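Local coordinates for Lmo2241 protein (Listeria monocytogenes, PDB 4HAM) that probably regulates transcription by binding DNA through a winged helix-turn-helix domain of the GntR family, at residues Y59-L62 with E63-V67; I19-K22 with I23-Q26. One frame throughout, in Å; residues are numbered along the deposited sequence.

Interaction 1 (Y59-L62 with E63-V67)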
loop_
_atom_site.group_PDB
_atom_site.type_symbol
_atom_site.label_atom_id
_atom_site.label_comp_id
_atom_site.label_asym_id
_atom_site.label_seq_id
_atom_site.Cartn_x
_atom_site.Cartn_y
_atom_site.Cartn_z
ATOM N N TYR A 59 14.098 -14.156 2.784
ATOM C CA TYR A 59 15.459 -13.873 2.314
ATOM C C TYR A 59 15.535 -13.785 0.794
ATOM O O TYR A 59 16.296 -12.981 0.245
ATOM C CB TYR A 59 16.440 -14.932 2.824
ATOM C CG TYR A 59 16.993 -14.655 4.222
ATOM C CD1 TYR A 59 18.287 -15.039 4.555
ATOM C CD2 TYR A 59 16.221 -14.026 5.198
ATOM C CE1 TYR A 59 18.806 -14.808 5.814
ATOM C CE2 TYR A 59 16.735 -13.787 6.476
ATOM C CZ TYR A 59 18.035 -14.184 6.769
ATOM O OH TYR A 59 18.579 -13.958 8.015
ATOM N N GLN A 60 14.780 -14.635 0.105
ATOM C CA GLN A 60 14.706 -14.548 -1.360
ATOM C C GLN A 60 14.149 -13.199 -1.812
ATOM O O GLN A 60 14.632 -12.595 -2.779
ATOM C CB GLN A 60 13.840 -15.669 -1.937
ATOM C CG GLN A 60 14.482 -17.029 -1.878
ATOM C CD GLN A 60 13.628 -18.105 -2.526
ATOM O OE1 GLN A 60 12.752 -17.811 -3.341
ATOM N NE2 GLN A 60 13.871 -19.360 -2.155
ATOM N N GLU A 61 13.124 -12.729 -1.113
ATOM C CA GLU A 61 12.514 -11.446 -1.445
ATOM C C GLU A 61 13.459 -10.284 -1.107
ATOM O O GLU A 61 13.588 -9.329 -1.882
ATOM C CB GLU A 61 11.161 -11.289 -0.743
ATOM C CG GLU A 61 10.463 -9.962 -1.028
ATOM C CD GLU A 61 10.177 -9.745 -2.514
ATOM O OE1 GLU A 61 9.996 -10.743 -3.261
ATOM O OE2 GLU A 61 10.126 -8.566 -2.937
ATOM N N LEU A 62 14.141 -10.388 0.030
ATOM C CA LEU A 62 15.164 -9.410 0.388
ATOM C C LEU A 62 16.307 -9.353 -0.645
ATOM O O LEU A 62 16.788 -8.280 -0.971
ATOM C CB LEU A 62 15.730 -9.698 1.778
ATOM C CG LEU A 62 14.811 -9.287 2.929
ATOM C CD1 LEU A 62 15.219 -9.992 4.214
ATOM C CD2 LEU A 62 14.869 -7.774 3.094
ATOM N N GLU A 63 16.738 -10.499 -1.156
ATOM C CA GLU A 63 17.791 -10.507 -2.177
ATOM C C GLU A 63 17.278 -9.967 -3.511
ATOM O O GLU A 63 17.998 -9.282 -4.236
ATOM C CB GLU A 63 18.382 -11.910 -2.355
ATOM C CG GLU A 63 19.617 -11.938 -3.257
ATOM C CD GLU A 63 20.642 -13.014 -2.877
ATOM O OE1 GLU A 63 20.309 -13.933 -2.098
ATOM O OE2 GLU A 63 21.793 -12.936 -3.361
ATOM N N ARG A 64 16.027 -10.273 -3.833
ATOM C CA ARG A 64 15.412 -9.743 -5.040
ATOM C C ARG A 64 15.417 -8.214 -5.009
ATOM O O ARG A 64 15.711 -7.560 -6.013
ATOM C CB ARG A 64 13.985 -10.262 -5.162
ATOM C CG ARG A 64 13.233 -9.750 -6.355
ATOM C CD ARG A 64 11.762 -10.101 -6.232
ATOM N NE ARG A 64 10.954 -9.532 -7.304
ATOM C CZ ARG A 64 9.626 -9.506 -7.295
ATOM N NH1 ARG A 64 8.964 -10.008 -6.262
ATOM N NH2 ARG A 64 8.958 -8.975 -8.311
ATOM N N GLN A 65 15.103 -7.650 -3.847
ATOM C CA GLN A 65 15.032 -6.201 -3.686
ATOM C C GLN A 65 16.413 -5.604 -3.474
ATOM O O GLN A 65 16.546 -4.391 -3.310
ATOM C CB GLN A 65 14.101 -5.824 -2.519
ATOM C CG GLN A 65 12.637 -6.129 -2.780
ATOM C CD GLN A 65 11.715 -5.578 -1.700
ATOM O OE1 GLN A 65 11.939 -4.493 -1.161
ATOM N NE2 GLN A 65 10.678 -6.330 -1.376
ATOM N N GLU A 66 17.431 -6.470 -3.459
ATOM C CA GLU A 66 18.830 -6.083 -3.268
ATOM C C GLU A 66 19.116 -5.467 -1.898
ATOM O O GLU A 66 19.980 -4.614 -1.747
ATOM C CB GLU A 66 19.331 -5.200 -4.426
ATOM C CG GLU A 66 19.138 -5.874 -5.784
ATOM C CD GLU A 66 19.956 -5.241 -6.897
ATOM O OE1 GLU A 66 20.496 -4.129 -6.707
ATOM O OE2 GLU A 66 20.065 -5.869 -7.968
ATOM N N VAL A 67 18.400 -5.938 -0.887
ATOM C CA VAL A 67 18.651 -5.506 0.476
ATOM C C VAL A 67 19.773 -6.343 1.074
ATOM O O VAL A 67 20.593 -5.842 1.839
ATOM C CB VAL A 67 17.384 -5.660 1.339
ATOM C CG1 VAL A 67 17.626 -5.147 2.761
ATOM C CG2 VAL A 67 16.218 -4.920 0.700
#
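Glu61 uses both of its carboxylate oxygens one turn further on, each on a different partner. OE2 accepts a nearly straight bond (168°) from the side-chain amide of Gln65, with 2.8 Å between Gln65 NE2 and Glu61 OE2. The oxygen offers its anti lone pair and lies close to the plane of the Gln65 amide. OE1 turns its syn lone pair to the edge of the Arg64 guanidinium, forming a longer salt bridge of 3.3 Å between Glu61 OE1 and Arg64 NH1. The carboxylate reaches both because CG stands anti to the backbone N and the chain then bends at chi2 (60°), which carries the carboxylate toward the C-terminal end of the helix. Long, flexible side chains suit this part-exposed surface. The other end of the Gln65 amide, OE1, probably accepts from Lys24 on helix 15-29, which would hold the amide at both ends.

Along the backbone, the amides of Glu63, Arg64 and Gln65 continue the helical bonding to the carbonyls of Tyr59, Gln60 and Glu61. The spiral then closes: Glu66 takes a positive phi (64°), Val67 N reaches back to Leu62 O at 2.8 Å, and Glu66 N meets Glu63 O at 3.0 Å. On the buried side, the Leu62 methyl CD2 packs against the beta-branched Val67, 3.7 Å from its CB. Leu62 also covers Val20 and Ile23 of helix 15-29, while Tyr59 lies against Ile41 and Phe44 of helix 41-48 and bonds through OH to Leu39 O.

These two backbone bonds, with an apolar pair bracketing them, make a Schellman motif. It ends helix 52-64, which by position is the likely recognition helix of the helix-turn-helix, and sends the chain into strand 68-71 of the wing.

Interaction 2 (I19-K22 with I23-Q26)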
loop_
_atom_site.group_PDB
_atom_site.type_symbol
_atom_site.label_atom_id
_atom_site.label_comp_id
_atom_site.label_asym_id
_atom_site.label_seq_id
_atom_site.Cartn_x
_atom_site.Cartn_y
_atom_site.Cartn_z
ATOM N N ILE A 19 8.996 -10.148 7.949
ATOM C CA ILE A 19 10.445 -10.334 8.045
ATOM C C ILE A 19 11.177 -9.447 7.060
ATOM O O ILE A 19 12.147 -8.782 7.427
ATOM C CB ILE A 19 10.829 -11.800 7.814
ATOM C CG1 ILE A 19 10.237 -12.654 8.947
ATOM C CG2 ILE A 19 12.348 -11.965 7.762
ATOM C CD1 ILE A 19 10.435 -14.149 8.729
ATOM N N VAL A 20 10.718 -9.438 5.810
ATOM C CA VAL A 20 11.319 -8.557 4.804
ATOM C C VAL A 20 11.298 -7.104 5.290
ATOM O O VAL A 20 12.304 -6.393 5.234
ATOM C CB VAL A 20 10.571 -8.637 3.457
ATOM C CG1 VAL A 20 11.073 -7.543 2.484
ATOM C CG2 VAL A 20 10.718 -10.030 2.851
ATOM N N GLN A 21 10.152 -6.668 5.796
ATOM C CA GLN A 21 10.001 -5.247 6.126
ATOM C C GLN A 21 10.763 -4.851 7.387
ATOM O O GLN A 21 11.252 -3.733 7.484
ATOM C CB GLN A 21 8.521 -4.840 6.224
ATOM C CG GLN A 21 7.747 -4.945 4.891
ATOM C CD GLN A 21 8.212 -3.917 3.863
ATOM O OE1 GLN A 21 9.095 -4.190 3.046
ATOM N NE2 GLN A 21 7.634 -2.726 3.918
ATOM N N LYS A 22 10.881 -5.767 8.348
ATOM C CA LYS A 22 11.650 -5.482 9.553
ATOM C C LYS A 22 13.153 -5.388 9.263
ATOM O O LYS A 22 13.837 -4.506 9.783
ATOM C CB LYS A 22 11.378 -6.534 10.625
ATOM C CG LYS A 22 10.023 -6.365 11.284
ATOM C CD LYS A 22 10.040 -5.215 12.306
ATOM C CE LYS A 22 8.702 -5.117 13.018
ATOM N NZ LYS A 22 8.694 -4.101 14.111
ATOM N N ILE A 23 13.651 -6.286 8.420
ATOM C CA ILE A 23 15.047 -6.235 8.006
ATOM C C ILE A 23 15.342 -4.932 7.268
ATOM O O ILE A 23 16.342 -4.265 7.548
ATOM C CB ILE A 23 15.435 -7.442 7.143
ATOM C CG1 ILE A 23 15.367 -8.724 7.965
ATOM C CG2 ILE A 23 16.850 -7.252 6.566
ATOM C CD1 ILE A 23 16.223 -8.679 9.184
ATOM N N LYS A 24 14.463 -4.571 6.337
ATOM C CA LYS A 24 14.587 -3.312 5.605
ATOM C C LYS A 24 14.627 -2.102 6.553
ATOM O O LYS A 24 15.468 -1.208 6.411
ATOM C CB LYS A 24 13.415 -3.170 4.623
ATOM C CG LYS A 24 13.542 -2.004 3.664
ATOM C CD LYS A 24 12.315 -1.846 2.757
ATOM C CE LYS A 24 12.162 -3.002 1.772
ATOM N NZ LYS A 24 11.051 -2.782 0.790
ATOM N N GLU A 25 13.709 -2.081 7.514
ATOM C CA GLU A 25 13.623 -0.994 8.499
ATOM C C GLU A 25 14.883 -0.916 9.358
ATOM O O GLU A 25 15.359 0.167 9.691
ATOM C CB GLU A 25 12.388 -1.180 9.402
ATOM C CG GLU A 25 12.047 0.064 10.231
ATOM C CD GLU A 25 10.933 -0.190 11.240
ATOM O OE1 GLU A 25 10.324 -1.284 11.206
ATOM O OE2 GLU A 25 10.661 0.712 12.052
ATOM N N GLN A 26 15.424 -2.068 9.725
ATOM C CA GLN A 26 16.664 -2.083 10.507
ATOM C C GLN A 26 17.850 -1.547 9.714
ATOM O O GLN A 26 18.750 -0.925 10.280
ATOM C CB GLN A 26 16.962 -3.479 11.025
ATOM C CG GLN A 26 16.062 -3.880 12.168
ATOM C CD GLN A 26 16.384 -5.243 12.690
ATOM O OE1 GLN A 26 17.394 -5.843 12.314
ATOM N NE2 GLN A 26 15.525 -5.755 13.556
HETATM O O HOH W 1 9.377 -2.869 9.562
HETATM O O HOH W 2 11.303 -2.318 13.804
HETATM O O HOH W 3 8.036 -2.011 12.084
#
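Lys22 folds its chain back at chi2 (-77°), whereas Glu25, its CG anti to the backbone N (chi1 -167°), stays extended, and the two side chains consequently run side by side in the same direction. Their charges do not quite meet: Lys22 NZ and Glu25 OE1 are 4.4 Å apart, and two waters span the distance. One lies 3.0 Å from Lys22 NZ and donates to Glu25 OE1; the other makes a similar bridge whose bond to that oxygen is weak. A third water donates to Glu25 OE1 and, weakly, to Gln21 O, so three waters surround a single carboxylate oxygen, while OE2 pairs with Lys29. Such hydrated charges suit a partly exposed face.

Gln21 bends at chi2 (-68°) and lies alongside Lys24, but the bond between Gln21 OE1 and Lys24 NZ is weak at 3.3 Å, and it rests on one of two lysine conformers. Both groups have other partners: Gln21 NE2 bonds to Glu100 and Asp104 of the second subunit, and Lys24 NZ, in this conformer, probably to Gln65 and by a salt bridge to that same Asp104.

Ile19 and Ile23 occupy the apolar side, with Ile19 CG2 4.4 Å from Ile23 CG1, one helical turn apart. Helix 15-29 thereby lays Ile19, Val20 and Ile23 on helix 52-64, turns Gln21 and Lys24 to the second subunit, and packs Gln26 on Phe5 and Leu32.

Overall arrangement
Interactions 1 and 2 lie on two helices of the winged domain, 52-64 and 15-29, which an apolar seam and one probable polar bond join. Interaction 2 is the more buried and sits mid-helix, where the backbone bonding runs on unbroken. Interaction 1 is partly exposed and ends its helix. Their acids differ as well: Glu61 directly binds the side chains of Arg64 in its own helix and Gln65 just beyond its end, whereas within its own segments Glu25 meets Lys22 through water, its direct salt bridge being to Lys29. Both contacts also reach the second subunit, 59-67 through packing of Val67 and 19-26 mainly through polar groups.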